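Glycosyl hydrolase (Streptomyces cattleya, PDB 7LR8) probably hydrolyses the Manβ1-4GlcNAc disaccharide of the N-glycan core, as a family GH5 retaining glycosidase of subfamily 18. Local coordinates at residues P57-I69 with D123-L135. The protein carries 1 engineered substitution. Residues are numbered along the deposited sequence; the frame is centred on the assembly and turned at random.
With AE3 (2-(2-ethoxyethoxy)ethanol), chain F; EDO (1,2-ethanediol), chain H.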
loop_
_atom_site.group_PDB
_atom_site.type_symbol
_atom_site.label_atom_id
_atom_site.label_comp_id
_atom_site.label_asym_id
_atom_site.label_seq_id
_atom_site.Cartn_x
_atom_site.Cartn_y
_atom_site.Cartn_z
ATOM N N PRO B 57 0.936 3.270 14.589
ATOM C CA PRO B 57 0.411 2.179 13.761
ATOM C C PRO B 57 0.654 2.472 12.291
ATOM O O PRO B 57 0.746 3.631 11.878
ATOM C CB PRO B 57 -1.094 2.184 14.065
ATOM C CG PRO B 57 -1.262 2.925 15.333
ATOM C CD PRO B 57 -0.072 3.859 15.484
ATOM N N LEU B 58 0.747 1.409 11.497
ATOM C CA LEU B 58 0.677 1.512 10.040
ATOM C C LEU B 58 -0.755 1.163 9.646
ATOM O O LEU B 58 -1.190 0.020 9.817
ATOM C CB LEU B 58 1.672 0.582 9.359
ATOM C CG LEU B 58 3.137 1.022 9.373
ATOM C CD1 LEU B 58 3.986 0.067 8.546
ATOM C CD2 LEU B 58 3.280 2.447 8.861
ATOM N N TRP B 59 -1.490 2.161 9.148
ATOM C CA TRP B 59 -2.920 1.996 8.870
ATOM C C TRP B 59 -3.232 0.803 7.971
ATOM O O TRP B 59 -4.086 -0.015 8.357
ATOM C CB TRP B 59 -3.447 3.320 8.300
ATOM C CG TRP B 59 -4.933 3.343 7.975
ATOM C CD1 TRP B 59 -5.935 2.615 8.583
ATOM C CD2 TRP B 59 -5.577 4.166 6.994
ATOM N NE1 TRP B 59 -7.154 2.927 8.011
ATOM C CE2 TRP B 59 -6.959 3.863 7.027
ATOM C CE3 TRP B 59 -5.116 5.105 6.063
ATOM C CZ2 TRP B 59 -7.880 4.490 6.192
ATOM C CZ3 TRP B 59 -6.034 5.732 5.237
ATOM C CH2 TRP B 59 -7.401 5.411 5.298
ATOM N N PRO B 60 -2.583 0.606 6.810
ATOM C CA PRO B 60 -2.932 -0.578 5.994
ATOM C C PRO B 60 -2.629 -1.900 6.675
ATOM O O PRO B 60 -3.266 -2.911 6.352
ATOM C CB PRO B 60 -2.085 -0.413 4.721
ATOM C CG PRO B 60 -1.585 1.003 4.736
ATOM C CD PRO B 60 -1.490 1.379 6.183
ATOM N N VAL B 61 -1.663 -1.937 7.600
ATOM C CA VAL B 61 -1.411 -3.167 8.339
ATOM C C VAL B 61 -2.488 -3.395 9.395
ATOM O O VAL B 61 -2.901 -4.535 9.643
ATOM C CB VAL B 61 -0.001 -3.123 8.951
ATOM C CG1 VAL B 61 0.231 -4.319 9.876
ATOM C CG2 VAL B 61 1.028 -3.092 7.843
ATOM N N PHE B 62 -2.982 -2.320 10.015
ATOM C CA PHE B 62 -4.017 -2.462 11.030
ATOM C C PHE B 62 -5.399 -2.678 10.418
ATOM O O PHE B 62 -6.223 -3.395 10.997
ATOM C CB PHE B 62 -4.035 -1.231 11.938
ATOM C CG PHE B 62 -3.018 -1.271 13.037
ATOM C CD1 PHE B 62 -1.662 -1.390 12.753
ATOM C CD2 PHE B 62 -3.418 -1.204 14.362
ATOM C CE1 PHE B 62 -0.726 -1.425 13.791
ATOM C CE2 PHE B 62 -2.490 -1.230 15.387
ATOM C CZ PHE B 62 -1.146 -1.350 15.096
ATOM N N GLN B 63 -5.669 -2.093 9.253
ATOM C CA GLN B 63 -6.987 -2.160 8.618
ATOM C C GLN B 63 -6.812 -2.528 7.144
ATOM O O GLN B 63 -7.017 -1.694 6.256
ATOM C CB GLN B 63 -7.727 -0.830 8.778
ATOM C CG GLN B 63 -9.224 -0.893 8.431
ATOM C CD GLN B 63 -9.948 0.407 8.738
ATOM O OE1 GLN B 63 -9.327 1.465 8.835
ATOM N NE2 GLN B 63 -11.266 0.334 8.900
ATOM N N PRO B 64 -6.439 -3.779 6.857
ATOM C CA PRO B 64 -6.095 -4.150 5.470
ATOM C C PRO B 64 -7.292 -4.212 4.550
ATOM O O PRO B 64 -7.108 -4.201 3.326
ATOM C CB PRO B 64 -5.454 -5.534 5.625
ATOM C CG PRO B 64 -6.099 -6.077 6.897
ATOM C CD PRO B 64 -6.169 -4.874 7.800
ATOM N N ASN B 65 -8.484 -4.341 5.111
ATOM C CA ASN B 65 -9.751 -4.267 4.406
ATOM C C ASN B 65 -10.632 -3.318 5.199
ATOM O O ASN B 65 -10.514 -3.239 6.418
ATOM C CB ASN B 65 -10.380 -5.668 4.284
ATOM C CG ASN B 65 -11.743 -5.647 3.643
ATOM O OD1 ASN B 65 -12.729 -5.323 4.290
ATOM N ND2 ASN B 65 -11.803 -5.999 2.361
ATOM N N ARG B 66 -11.503 -2.571 4.513
ATOM C CA ARG B 66 -12.284 -1.554 5.215
ATOM C C ARG B 66 -13.025 -2.123 6.418
ATOM O O ARG B 66 -13.212 -1.428 7.426
ATOM C CB ARG B 66 -13.284 -0.895 4.264
ATOM C CG ARG B 66 -14.126 0.203 4.911
ATOM C CD ARG B 66 -14.930 0.995 3.882
ATOM N NE ARG B 66 -15.801 0.147 3.071
ATOM C CZ ARG B 66 -17.049 -0.177 3.404
ATOM N NH1 ARG B 66 -17.569 0.263 4.544
ATOM N NH2 ARG B 66 -17.769 -0.945 2.603
ATOM N N THR B 67 -13.446 -3.380 6.348
ATOM C CA THR B 67 -14.190 -3.966 7.451
ATOM C C THR B 67 -13.418 -5.079 8.152
ATOM O O THR B 67 -14.008 -5.976 8.758
ATOM C CB THR B 67 -15.563 -4.446 6.983
ATOM O OG1 THR B 67 -15.457 -5.415 5.925
ATOM C CG2 THR B 67 -16.437 -3.263 6.561
ATOM N N LEU B 68 -12.091 -4.998 8.133
ATOM C CA LEU B 68 -11.254 -5.866 8.958
ATOM C C LEU B 68 -10.221 -4.994 9.667
ATOM O O LEU B 68 -9.253 -4.556 9.053
ATOM C CB LEU B 68 -10.581 -6.955 8.128
ATOM C CG LEU B 68 -9.516 -7.769 8.870
ATOM C CD1 LEU B 68 -10.072 -8.414 10.124
ATOM C CD2 LEU B 68 -8.932 -8.823 7.955
ATOM N N ILE B 69 -10.454 -4.736 10.953
ATOM C CA ILE B 69 -9.460 -4.149 11.843
ATOM C C ILE B 69 -8.872 -5.312 12.633
ATOM O O ILE B 69 -9.569 -5.956 13.432
ATOM C CB ILE B 69 -10.086 -3.095 12.766
ATOM C CG1 ILE B 69 -10.717 -1.988 11.925
ATOM C CG2 ILE B 69 -9.030 -2.524 13.721
ATOM C CD1 ILE B 69 -11.683 -1.116 12.716
ATOM N N ASP B 123 -17.813 5.816 2.691
ATOM C CA ASP B 123 -17.416 4.517 3.221
ATOM C C ASP B 123 -15.994 4.540 3.780
ATOM O O ASP B 123 -15.738 3.931 4.824
ATOM C CB ASP B 123 -17.576 3.441 2.145
ATOM C CG ASP B 123 -19.042 3.210 1.775
ATOM O OD1 ASP B 123 -19.890 3.239 2.696
ATOM O OD2 ASP B 123 -19.342 3.016 0.576
ATOM N N VAL B 124 -15.071 5.258 3.135
ATOM C CA VAL B 124 -13.719 5.371 3.685
ATOM C C VAL B 124 -13.750 6.100 5.017
ATOM O O VAL B 124 -13.075 5.701 5.974
ATOM C CB VAL B 124 -12.786 6.080 2.692
ATOM C CG1 VAL B 124 -11.422 6.432 3.389
ATOM C CG2 VAL B 124 -12.577 5.204 1.469
ATOM N N VAL B 125 -14.541 7.170 5.096
ATOM C CA VAL B 125 -14.612 7.975 6.310
ATOM C C VAL B 125 -15.258 7.183 7.436
ATOM O O VAL B 125 -14.820 7.248 8.586
ATOM C CB VAL B 125 -15.349 9.296 6.034
ATOM C CG1 VAL B 125 -15.684 10.016 7.346
ATOM C CG2 VAL B 125 -14.490 10.190 5.168
ATOM N N SER B 126 -16.289 6.398 7.127
ATOM C CA SER B 126 -16.859 5.550 8.163
ATOM C C SER B 126 -15.838 4.511 8.609
ATOM O O SER B 126 -15.755 4.173 9.798
ATOM C CB SER B 126 -18.148 4.896 7.642
ATOM O OG SER B 126 -18.380 3.632 8.242
ATOM N N GLY B 127 -15.048 4.002 7.665
ATOM C CA GLY B 127 -14.003 3.056 8.022
ATOM C C GLY B 127 -12.934 3.663 8.912
ATOM O O GLY B 127 -12.460 3.015 9.849
ATOM N N GLN B 128 -12.539 4.907 8.624
ATOM C CA GLN B 128 -11.530 5.592 9.444
ATOM C C GLN B 128 -12.049 5.842 10.850
ATOM O O GLN B 128 -11.311 5.662 11.830
ATOM C CB GLN B 128 -11.136 6.926 8.822
ATOM C CG GLN B 128 -10.450 6.847 7.476
ATOM C CD GLN B 128 -10.513 8.179 6.783
ATOM O OE1 GLN B 128 -11.432 8.963 7.029
ATOM N NE2 GLN B 128 -9.535 8.459 5.926
ATOM N N ALA B 129 -13.316 6.264 10.965
ATOM C CA ALA B 129 -13.904 6.535 12.274
ATOM C C ALA B 129 -13.953 5.275 13.122
ATOM O O ALA B 129 -13.657 5.317 14.321
ATOM C CB ALA B 129 -15.306 7.137 12.105
ATOM N N GLU B 130 -14.322 4.137 12.520
ATOM C CA GLU B 130 -14.402 2.903 13.296
ATOM C C GLU B 130 -13.018 2.440 13.732
ATOM O O GLU B 130 -12.853 1.914 14.843
ATOM C CB GLU B 130 -15.107 1.814 12.479
ATOM C CG GLU B 130 -15.329 0.480 13.206
ATOM C CD GLU B 130 -16.046 0.583 14.565
ATOM O OE1 GLU B 130 -16.683 1.615 14.902
ATOM O OE2 GLU B 130 -15.948 -0.395 15.318
ATOM N N TYR B 131 -12.019 2.638 12.868
ATOM C CA TYR B 131 -10.633 2.329 13.201
ATOM C C TYR B 131 -10.148 3.150 14.397
ATOM O O TYR B 131 -9.619 2.595 15.368
ATOM C CB TYR B 131 -9.777 2.585 11.956
ATOM C CG TYR B 131 -8.286 2.671 12.130
ATOM C CD1 TYR B 131 -7.530 1.572 12.522
ATOM C CD2 TYR B 131 -7.627 3.863 11.880
ATOM C CE1 TYR B 131 -6.139 1.666 12.656
ATOM C CE2 TYR B 131 -6.225 3.969 12.018
ATOM C CZ TYR B 131 -5.500 2.865 12.412
ATOM O OH TYR B 131 -4.122 2.937 12.536
ATOM N N LEU B 132 -10.347 4.470 14.357
ATOM C CA LEU B 132 -9.889 5.320 15.459
ATOM C C LEU B 132 -10.641 5.013 16.749
ATOM O O LEU B 132 -10.037 4.942 17.825
ATOM C CB LEU B 132 -10.048 6.798 15.103
ATOM C CG LEU B 132 -9.192 7.379 13.978
ATOM C CD1 LEU B 132 -9.563 8.838 13.775
ATOM C CD2 LEU B 132 -7.715 7.241 14.315
ATOM N N ARG B 133 -11.964 4.831 16.658
ATOM C CA ARG B 133 -12.742 4.445 17.825
ATOM C C ARG B 133 -12.241 3.132 18.413
ATOM O O ARG B 133 -12.166 2.979 19.639
ATOM C CB ARG B 133 -14.219 4.321 17.435
ATOM C CG ARG B 133 -15.167 4.262 18.637
ATOM C CD ARG B 133 -16.504 3.612 18.280
ATOM N NE ARG B 133 -16.312 2.253 17.795
ATOM C CZ ARG B 133 -16.127 1.195 18.577
ATOM N NH1 ARG B 133 -16.135 1.326 19.903
ATOM N NH2 ARG B 133 -15.929 0.004 18.026
ATOM N N THR B 134 -11.926 2.165 17.545
ATOM C CA THR B 134 -11.471 0.850 17.994
ATOM C C THR B 134 -10.140 0.953 18.737
ATOM O O THR B 134 -9.968 0.353 19.808
ATOM C CB THR B 134 -11.350 -0.096 16.793
ATOM O OG1 THR B 134 -12.660 -0.376 16.274
ATOM C CG2 THR B 134 -10.730 -1.428 17.196
ATOM N N LEU B 135 -9.183 1.703 18.181
ATOM C CA LEU B 135 -7.901 1.874 18.867
ATOM C C LEU B 135 -8.098 2.534 20.220
ATOM O O LEU B 135 -7.577 2.057 21.238
ATOM C CB LEU B 135 -6.933 2.704 18.017
ATOM C CG LEU B 135 -6.495 2.086 16.688
ATOM C CD1 LEU B 135 -5.264 2.809 16.155
ATOM C CD2 LEU B 135 -6.223 0.597 16.838
HETATM C C1 AE3 F . -23.216 12.091 7.086
HETATM C C2 AE3 F . -23.017 12.068 5.573
HETATM O O2 AE3 F . -22.211 10.981 5.217
HETATM C C3 AE3 F . -21.257 11.296 4.247
HETATM C C4 AE3 F . -19.869 11.247 4.880
HETATM O O3 AE3 F . -19.008 12.122 4.208
HETATM C C5 AE3 F . -17.684 12.086 4.663
HETATM C C6 AE3 F . -17.420 13.268 5.596
HETATM O O4 AE3 F . -17.742 12.914 6.912
HETATM C C1 EDO H . -18.849 -5.730 7.985
HETATM O O1 EDO H . -19.230 -4.581 8.743
HETATM C C2 EDO H . -17.670 -6.303 8.713
HETATM O O2 EDO H . -17.118 -5.106 9.256
HETATM O O HOH W 1 -16.777 1.318 7.128
#
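Tyr131, on helix 122-139, lays its ring against Trp59 and its CB against Gln63 of the 57-69 segment. That CB lies 3.3 Å from Gln63 OE1, and CG anti to the backbone N (chi1 165°) carries the ring toward Trp59 and Phe62. CD2, CE2 and CZ then run beneath Trp59 CD1, which stands 3.7 Å above one face of the phenol ring, offset toward the rim, with the two ring planes 32° apart. CE1, across the ring from CE2, meets Phe62 CB at 3.7 Å, obliquely and on the same side of the ring plane as the indole; at the tip OH rests against Pro57 CB while hydrogen-bonding to the carbonyl of Gly95. The setting is the GH5 (beta/alpha)8 barrel, in which the loop after strand 52-55 packs on the helix leading into strand 145-152. Within 57-69 the extended Gln63 is fixed by Trp59 NE1, donating to OE1 at 2.7 Å, and by Arg66 O; NE2 also crosses to Gly127 O at 3.1 Å. A leucine here would probably leave Trp59 NE1 without its acceptor and Gly127 O with Tyr131 N but no bond across the contact. One turn earlier on the helix, Arg66 CD packs 3.2 Å from Asp123 O, the guanidinium has one face over Asp123 CB, and NE forms a salt bridge to Asp315 of the second subunit.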